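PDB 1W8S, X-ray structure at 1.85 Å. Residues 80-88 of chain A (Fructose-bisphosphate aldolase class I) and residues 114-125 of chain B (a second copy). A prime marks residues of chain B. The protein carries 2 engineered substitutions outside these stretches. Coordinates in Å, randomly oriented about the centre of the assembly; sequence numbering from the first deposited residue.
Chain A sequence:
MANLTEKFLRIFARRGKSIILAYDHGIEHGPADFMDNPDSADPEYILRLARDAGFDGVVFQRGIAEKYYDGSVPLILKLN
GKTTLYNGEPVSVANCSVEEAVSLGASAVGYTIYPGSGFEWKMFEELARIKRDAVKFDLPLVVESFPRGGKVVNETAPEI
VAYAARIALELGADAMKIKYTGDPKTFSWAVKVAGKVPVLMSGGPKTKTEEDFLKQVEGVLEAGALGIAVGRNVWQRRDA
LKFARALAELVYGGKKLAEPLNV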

ATOM      1  N   ASN A  80     -18.469  -4.120  -2.729  1.00 12.34           N
ATOM      2  CA  ASN A  80     -17.566  -4.501  -1.682  1.00 13.59           C
ATOM      3  C   ASN A  80     -18.273  -5.520  -0.800  1.00 15.15           C
ATOM      4  O   ASN A  80     -19.377  -5.951  -1.106  1.00 18.86           O
ATOM      5  CB  ASN A  80     -16.947  -3.287  -0.934  1.00 12.86           C
ATOM      6  CG  ASN A  80     -17.948  -2.341  -0.317  1.00 12.06           C
ATOM      7  OD1 ASN A  80     -19.139  -2.375  -0.592  1.00 14.08           O
ATOM      8  ND2 ASN A  80     -17.433  -1.447   0.530  1.00 10.09           N
ATOM      9  N   GLY A  81     -17.611  -5.951   0.242  1.00 15.13           N
ATOM     10  CA  GLY A  81     -18.162  -6.918   1.167  1.00 14.39           C
ATOM     11  C   GLY A  81     -17.128  -7.350   2.172  1.00 13.39           C
ATOM     12  O   GLY A  81     -15.943  -7.514   1.852  1.00 12.98           O
ATOM     13  N   LYS A  82     -17.590  -7.567   3.394  1.00 12.61           N
ATOM     14  CA  LYS A  82     -16.773  -8.117   4.447  1.00 12.65           C
ATOM     15  C   LYS A  82     -17.600  -9.121   5.224  1.00 11.94           C
ATOM     16  O   LYS A  82     -18.772  -9.208   5.020  1.00 13.73           O
ATOM     17  CB  LYS A  82     -16.292  -7.000   5.371  1.00 13.03           C
ATOM     18  CG  LYS A  82     -17.436  -6.279   6.131  1.00 13.33           C
ATOM     19  CD  LYS A  82     -16.941  -5.534   7.332  1.00 16.17           C
ATOM     20  CE  LYS A  82     -16.739  -6.387   8.544  1.00 19.83           C
ATOM     21  NZ  LYS A  82     -18.031  -6.824   9.200  1.00 18.19           N
ATOM     22  N   THR A  83     -16.978  -9.852   6.134  1.00 11.51           N
ATOM     23  CA  THR A  83     -17.678 -10.850   6.922  1.00 11.01           C
ATOM     24  C   THR A  83     -17.811 -10.412   8.367  1.00 10.77           C
ATOM     25  O   THR A  83     -17.072  -9.549   8.835  1.00 11.33           O
ATOM     26  CB  THR A  83     -16.967 -12.217   6.883  1.00 11.03           C
ATOM     27  OG1 THR A  83     -15.749 -12.188   7.650  1.00 12.43           O
ATOM     28  CG2 THR A  83     -16.565 -12.586   5.454  1.00 11.05           C
ATOM     29  N   THR A  84     -18.721 -11.049   9.103  1.00 11.37           N
ATOM     30  CA  THR A  84     -18.788 -10.829  10.564  1.00 11.57           C
ATOM     31  C   THR A  84     -17.733 -11.606  11.345  1.00 10.99           C
ATOM     32  O   THR A  84     -17.575 -11.409  12.552  1.00 12.36           O
ATOM     33  CB  THR A  84     -20.173 -11.200  11.119  1.00 12.38           C
ATOM     34  OG1 THR A  84     -20.464 -12.549  10.775  1.00 15.24           O
ATOM     35  CG2 THR A  84     -21.220 -10.412  10.453  1.00 15.95           C
ATOM     36  N   LEU A  85     -17.003 -12.487  10.667  1.00 10.29           N
ATOM     37  CA  LEU A  85     -15.906 -13.227  11.286  1.00 10.28           C
ATOM     38  C   LEU A  85     -14.739 -12.317  11.592  1.00 10.78           C
ATOM     39  O   LEU A  85     -13.956 -12.582  12.491  1.00 10.25           O
ATOM     40  CB  LEU A  85     -15.470 -14.356  10.360  1.00 10.86           C
ATOM     41  CG  LEU A  85     -16.553 -15.437  10.165  1.00 10.82           C
ATOM     42  CD1 LEU A  85     -16.059 -16.441   9.180  1.00 13.10           C
ATOM     43  CD2 LEU A  85     -16.916 -16.141  11.453  1.00 13.67           C
ATOM     44  N   TYR A  86     -14.668 -11.234  10.835  1.00 11.62           N
ATOM     45  CA  TYR A  86     -13.607 -10.243  10.939  1.00 12.07           C
ATOM     46  C   TYR A  86     -13.723  -9.458  12.231  1.00 14.30           C
ATOM     47  O   TYR A  86     -14.813  -8.954  12.561  1.00 15.23           O
ATOM     48  CB  TYR A  86     -13.705  -9.315   9.756  1.00 12.13           C
ATOM     49  CG  TYR A  86     -12.773  -8.163   9.760  1.00 12.62           C
ATOM     50  CD1 TYR A  86     -11.430  -8.337   9.464  1.00 12.69           C
ATOM     51  CD2 TYR A  86     -13.232  -6.884  10.055  1.00 14.24           C
ATOM     52  CE1 TYR A  86     -10.556  -7.252   9.472  1.00 13.62           C
ATOM     53  CE2 TYR A  86     -12.368  -5.790  10.049  1.00 17.81           C
ATOM     54  CZ  TYR A  86     -11.011  -5.995   9.771  1.00 17.18           C
ATOM     55  OH  TYR A  86     -10.129  -4.919   9.763  1.00 17.85           O
ATOM     56  N   ASN A  87     -12.590  -9.296  12.899  1.00 14.23           N
ATOM     57  CA  ASN A  87     -12.464  -8.541  14.151  1.00 16.71           C
ATOM     58  C   ASN A  87     -11.729  -7.198  14.122  1.00 18.37           C
ATOM     59  O   ASN A  87     -11.689  -6.519  15.124  1.00 20.15           O
ATOM     60  CB  ASN A  87     -11.716  -9.377  15.166  1.00 16.48           C
ATOM     61  CG  ASN A  87     -12.616 -10.263  15.961  1.00 18.26           C
ATOM     62  OD1 ASN A  87     -13.850 -10.128  15.924  1.00 18.83           O
ATOM     63  ND2 ASN A  87     -12.016 -11.208  16.657  1.00 16.35           N
ATOM     64  N   GLY A  88     -11.049  -6.835  13.065  1.00 20.04           N
ATOM     65  CA  GLY A  88     -10.391  -5.513  13.080  1.00 20.79           C
ATOM     66  C   GLY A  88     -11.263  -4.251  13.008  1.00 21.06           C
ATOM     67  O   GLY A  88     -12.497  -4.280  13.179  1.00 20.67           O
TER
ATOM     68  N   TYR B 114      -8.837 -16.510   3.510  1.00 13.03           N
ATOM     69  CA  TYR B 114      -9.062 -16.707   4.947  1.00 12.06           C
ATOM     70  C   TYR B 114     -10.058 -15.671   5.490  1.00 12.53           C
ATOM     71  O   TYR B 114      -9.686 -14.680   6.108  1.00 12.50           O
ATOM     72  CB  TYR B 114      -7.735 -16.608   5.709  1.00 13.18           C
ATOM     73  CG  TYR B 114      -6.633 -17.529   5.181  1.00 12.62           C
ATOM     74  CD1 TYR B 114      -6.789 -18.905   5.184  1.00 14.92           C
ATOM     75  CD2 TYR B 114      -5.426 -17.014   4.709  1.00 15.90           C
ATOM     76  CE1 TYR B 114      -5.779 -19.770   4.712  1.00 15.27           C
ATOM     77  CE2 TYR B 114      -4.430 -17.856   4.210  1.00 17.01           C
ATOM     78  CZ  TYR B 114      -4.602 -19.238   4.226  1.00 16.71           C
ATOM     79  OH  TYR B 114      -3.602 -20.081   3.749  1.00 17.55           O
ATOM     80  N   PRO B 115     -11.338 -15.881   5.226  1.00 13.36           N
ATOM     81  CA  PRO B 115     -12.375 -15.055   5.820  1.00 12.64           C
ATOM     82  C   PRO B 115     -12.208 -14.986   7.346  1.00 13.05           C
ATOM     83  O   PRO B 115     -11.932 -16.014   8.017  1.00 13.48           O
ATOM     84  CB  PRO B 115     -13.656 -15.794   5.444  1.00 13.31           C
ATOM     85  CG  PRO B 115     -13.354 -16.548   4.258  1.00 13.84           C
ATOM     86  CD  PRO B 115     -11.901 -16.940   4.376  1.00 13.18           C
ATOM     87  N   GLY B 116     -12.351 -13.777   7.886  1.00 11.65           N
ATOM     88  CA  GLY B 116     -12.210 -13.516   9.294  1.00 11.27           C
ATOM     89  C   GLY B 116     -10.848 -12.949   9.673  1.00 10.87           C
ATOM     90  O   GLY B 116     -10.722 -12.260  10.711  1.00  9.71           O
ATOM     91  N   SER B 117      -9.831 -13.238   8.857  1.00 10.93           N
ATOM     92  CA  SER B 117      -8.472 -12.745   9.114  1.00 11.19           C
ATOM     93  C   SER B 117      -8.478 -11.235   9.176  1.00 11.89           C
ATOM     94  O   SER B 117      -9.279 -10.546   8.522  1.00 11.63           O
ATOM     95  CB  SER B 117      -7.510 -13.189   8.024  1.00 11.27           C
ATOM     96  OG  SER B 117      -6.230 -12.636   8.188  1.00 11.98           O
ATOM     97  N   GLY B 118      -7.563 -10.701   9.968  1.00 11.27           N
ATOM     98  CA  GLY B 118      -7.305  -9.282   9.969  1.00 11.65           C
ATOM     99  C   GLY B 118      -6.917  -8.790   8.588  1.00 11.89           C
ATOM    100  O   GLY B 118      -6.997  -7.633   8.323  1.00 13.63           O
ATOM    101  N   PHE B 119      -6.476  -9.686   7.724  1.00 11.94           N
ATOM    102  CA  PHE B 119      -6.073  -9.365   6.368  1.00 12.77           C
ATOM    103  C   PHE B 119      -7.114  -9.897   5.362  1.00 12.20           C
ATOM    104  O   PHE B 119      -6.818 -10.036   4.164  1.00 13.30           O
ATOM    105  CB  PHE B 119      -4.740 -10.033   6.048  1.00 13.34           C
ATOM    106  CG  PHE B 119      -3.540  -9.237   6.443  1.00 18.84           C
ATOM    107  CD1 PHE B 119      -2.554  -9.805   7.243  1.00 24.59           C
ATOM    108  CD2 PHE B 119      -3.330  -7.978   5.925  1.00 24.22           C
ATOM    109  CE1 PHE B 119      -1.412  -9.095   7.565  1.00 27.43           C
ATOM    110  CE2 PHE B 119      -2.195  -7.255   6.237  1.00 27.09           C
ATOM    111  CZ  PHE B 119      -1.221  -7.825   7.056  1.00 28.76           C
ATOM    112  N   GLU B 120      -8.327 -10.179   5.805  1.00 12.45           N
ATOM    113  CA  GLU B 120      -9.318 -10.685   4.853  1.00 14.16           C
ATOM    114  C   GLU B 120      -9.460  -9.716   3.649  1.00 14.85           C
ATOM    115  O   GLU B 120      -9.512 -10.168   2.489  1.00 14.91           O
ATOM    116  CB  GLU B 120     -10.662 -11.045   5.510  1.00 15.73           C
ATOM    117  CG  GLU B 120     -11.667  -9.968   5.689  1.00 16.20           C
ATOM    118  CD  GLU B 120     -13.107 -10.408   6.024  1.00 17.23           C
ATOM    119  OE1 GLU B 120     -13.421 -11.584   6.476  1.00 12.90           O
ATOM    120  OE2 GLU B 120     -13.928  -9.483   5.896  1.00 10.87           O
ATOM    121  N   TRP B 121      -9.427  -8.423   3.928  1.00 14.93           N
ATOM    122  CA  TRP B 121      -9.500  -7.363   2.908  1.00 15.10           C
ATOM    123  C   TRP B 121      -8.405  -7.472   1.815  1.00 14.62           C
ATOM    124  O   TRP B 121      -8.680  -7.250   0.631  1.00 14.64           O
ATOM    125  CB  TRP B 121      -9.473  -5.965   3.555  1.00 15.12           C
ATOM    126  CG  TRP B 121      -8.197  -5.611   4.284  1.00 16.55           C
ATOM    127  CD1 TRP B 121      -7.943  -5.723   5.640  1.00 17.22           C
ATOM    128  CD2 TRP B 121      -7.013  -5.095   3.706  1.00 16.89           C
ATOM    129  NE1 TRP B 121      -6.672  -5.292   5.911  1.00 17.28           N
ATOM    130  CE2 TRP B 121      -6.071  -4.919   4.746  1.00 18.50           C
ATOM    131  CE3 TRP B 121      -6.644  -4.726   2.406  1.00 20.06           C
ATOM    132  CZ2 TRP B 121      -4.808  -4.434   4.520  1.00 21.48           C
ATOM    133  CZ3 TRP B 121      -5.383  -4.231   2.192  1.00 22.93           C
ATOM    134  CH2 TRP B 121      -4.479  -4.104   3.234  1.00 23.46           C
ATOM    135  N   LYS B 122      -7.194  -7.827   2.216  1.00 14.47           N
ATOM    136  CA  LYS B 122      -6.071  -7.988   1.271  1.00 14.84           C
ATOM    137  C   LYS B 122      -6.346  -9.098   0.271  1.00 14.54           C
ATOM    138  O   LYS B 122      -6.084  -8.948  -0.933  1.00 13.73           O
ATOM    139  CB  LYS B 122      -4.762  -8.225   2.004  1.00 16.43           C
ATOM    140  CG  LYS B 122      -3.493  -8.209   1.086  1.00 20.97           C
ATOM    141  CD  LYS B 122      -2.178  -8.105   1.902  1.00 26.42           C
ATOM    142  CE  LYS B 122      -1.735  -6.669   2.118  1.00 28.86           C
ATOM    143  NZ  LYS B 122      -1.357  -5.980   0.833  1.00 30.85           N
ATOM    144  N   MET B 123      -6.909 -10.203   0.744  1.00 13.88           N
ATOM    145  CA  MET B 123      -7.184 -11.313  -0.124  1.00 14.74           C
ATOM    146  C   MET B 123      -8.391 -11.058  -0.989  1.00 14.74           C
ATOM    147  O   MET B 123      -8.404 -11.480  -2.138  1.00 15.17           O
ATOM    148  CB  MET B 123      -7.304 -12.616   0.655  1.00 15.01           C
ATOM    149  CG  MET B 123      -5.917 -13.076   1.149  1.00 16.90           C
ATOM    150  SD  MET B 123      -6.018 -14.293   2.469  1.00 18.20           S
ATOM    151  CE  MET B 123      -6.497 -13.251   3.833  1.00 16.53           C
ATOM    152  N   PHE B 124      -9.384 -10.355  -0.450  1.00 14.23           N
ATOM    153  CA  PHE B 124     -10.571 -10.028  -1.231  1.00 14.22           C
ATOM    154  C   PHE B 124     -10.207  -9.046  -2.338  1.00 14.18           C
ATOM    155  O   PHE B 124     -10.692  -9.199  -3.466  1.00 14.05           O
ATOM    156  CB  PHE B 124     -11.684  -9.449  -0.381  1.00 13.23           C
ATOM    157  CG  PHE B 124     -12.312 -10.426   0.603  1.00 12.52           C
ATOM    158  CD1 PHE B 124     -12.094 -11.798   0.541  1.00 16.37           C
ATOM    159  CD2 PHE B 124     -13.207  -9.959   1.535  1.00 16.20           C
ATOM    160  CE1 PHE B 124     -12.657 -12.656   1.478  1.00 15.76           C
ATOM    161  CE2 PHE B 124     -13.804 -10.837   2.463  1.00 16.29           C
ATOM    162  CZ  PHE B 124     -13.512 -12.181   2.404  1.00 17.32           C
ATOM    163  N   GLU B 125      -9.350  -8.068  -2.029  1.00 13.82           N
ATOM    164  CA  GLU B 125      -8.907  -7.079  -3.017  1.00 14.69           C
ATOM    165  C   GLU B 125      -8.168  -7.790  -4.161  1.00 14.56           C
ATOM    166  O   GLU B 125      -8.429  -7.521  -5.344  1.00 12.96           O
ATOM    167  CB  GLU B 125      -8.041  -6.019  -2.311  1.00 15.44           C
ATOM    168  CG  GLU B 125      -7.459  -4.946  -3.190  1.00 20.81           C
ATOM    169  CD  GLU B 125      -6.561  -4.011  -2.397  1.00 30.67           C
ATOM    170  OE1 GLU B 125      -6.864  -3.785  -1.181  1.00 32.20           O
ATOM    171  OE2 GLU B 125      -5.568  -3.520  -3.015  1.00 37.02           O
TER
HETATM  172  O   HOH W   1      -7.329  -5.472   9.725  1.00 33.51           O
HETATM  173  O   HOH W   2      -9.961 -10.210  12.259  1.00 14.93           O

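The carboxylate of Glu120′, in the first turn of its helix, is the polar centre of this contact, and both of its oxygens are engaged. Its CA-to-CB bond points toward chain A, and OE2 accepts a hydrogen bond from the backbone of Thr83 (Thr83 N to Glu120′ OE2, 3.1 Å, 161° at the hydrogen). The other oxygen receives two donors: the Thr83 hydroxyl (Thr83 OG1 to Glu120′ OE1, 2.7 Å) and, from its own chain, the amide of Gly116′ (Gly116′ N to Glu120′ OE1, 2.8 Å). One carboxylate thus holds the Thr83 main chain and side chain together while also tying its helix back to the type II turn from Tyr114′ to Ser117′. Having donated to Glu120′, Thr83 OG1 also accepts a weak bond from Leu85 N at 3.3 Å. Lys82 forms no salt bridge here; its end leads away, and Lys82 NZ donates to Thr83 O at 2.9 Å.

Gly116′ sits against Leu85 and Tyr86. Its CA lies 3.5 Å from Leu85 CB, and an ideal CB would come within 3.0 Å of that same atom; at phi/psi of 99°/-25° a CB would also be jammed against the carbonyl O of Pro115′, which by itself calls for glycine. The carbonyl of Gly116′ faces Tyr86 CA in a nearly linear CA-H...O contact (Tyr86 CA to Gly116′ O, 3.5 Å). It also accepts from water 2, 2.7 Å from Gly116′ O, which in turn accepts from Asn87 N at 2.9 Å, bridging a direct separation of 4.1 Å.

Around the Tyr86 ring, the carbonyls of Ser117′ and Gly118′ approach the edge, with Ser117′ O 3.2 Å from Tyr86 CD1. Water 1 donates to both Tyr86 OH (2.9 Å) and Gly118′ O (2.6 Å), a second bridge between the chains. Apolar packing completes the contact: Thr83 CG2 meets the edge of the Phe124′ ring, 4.3 Å from Phe124′ CZ.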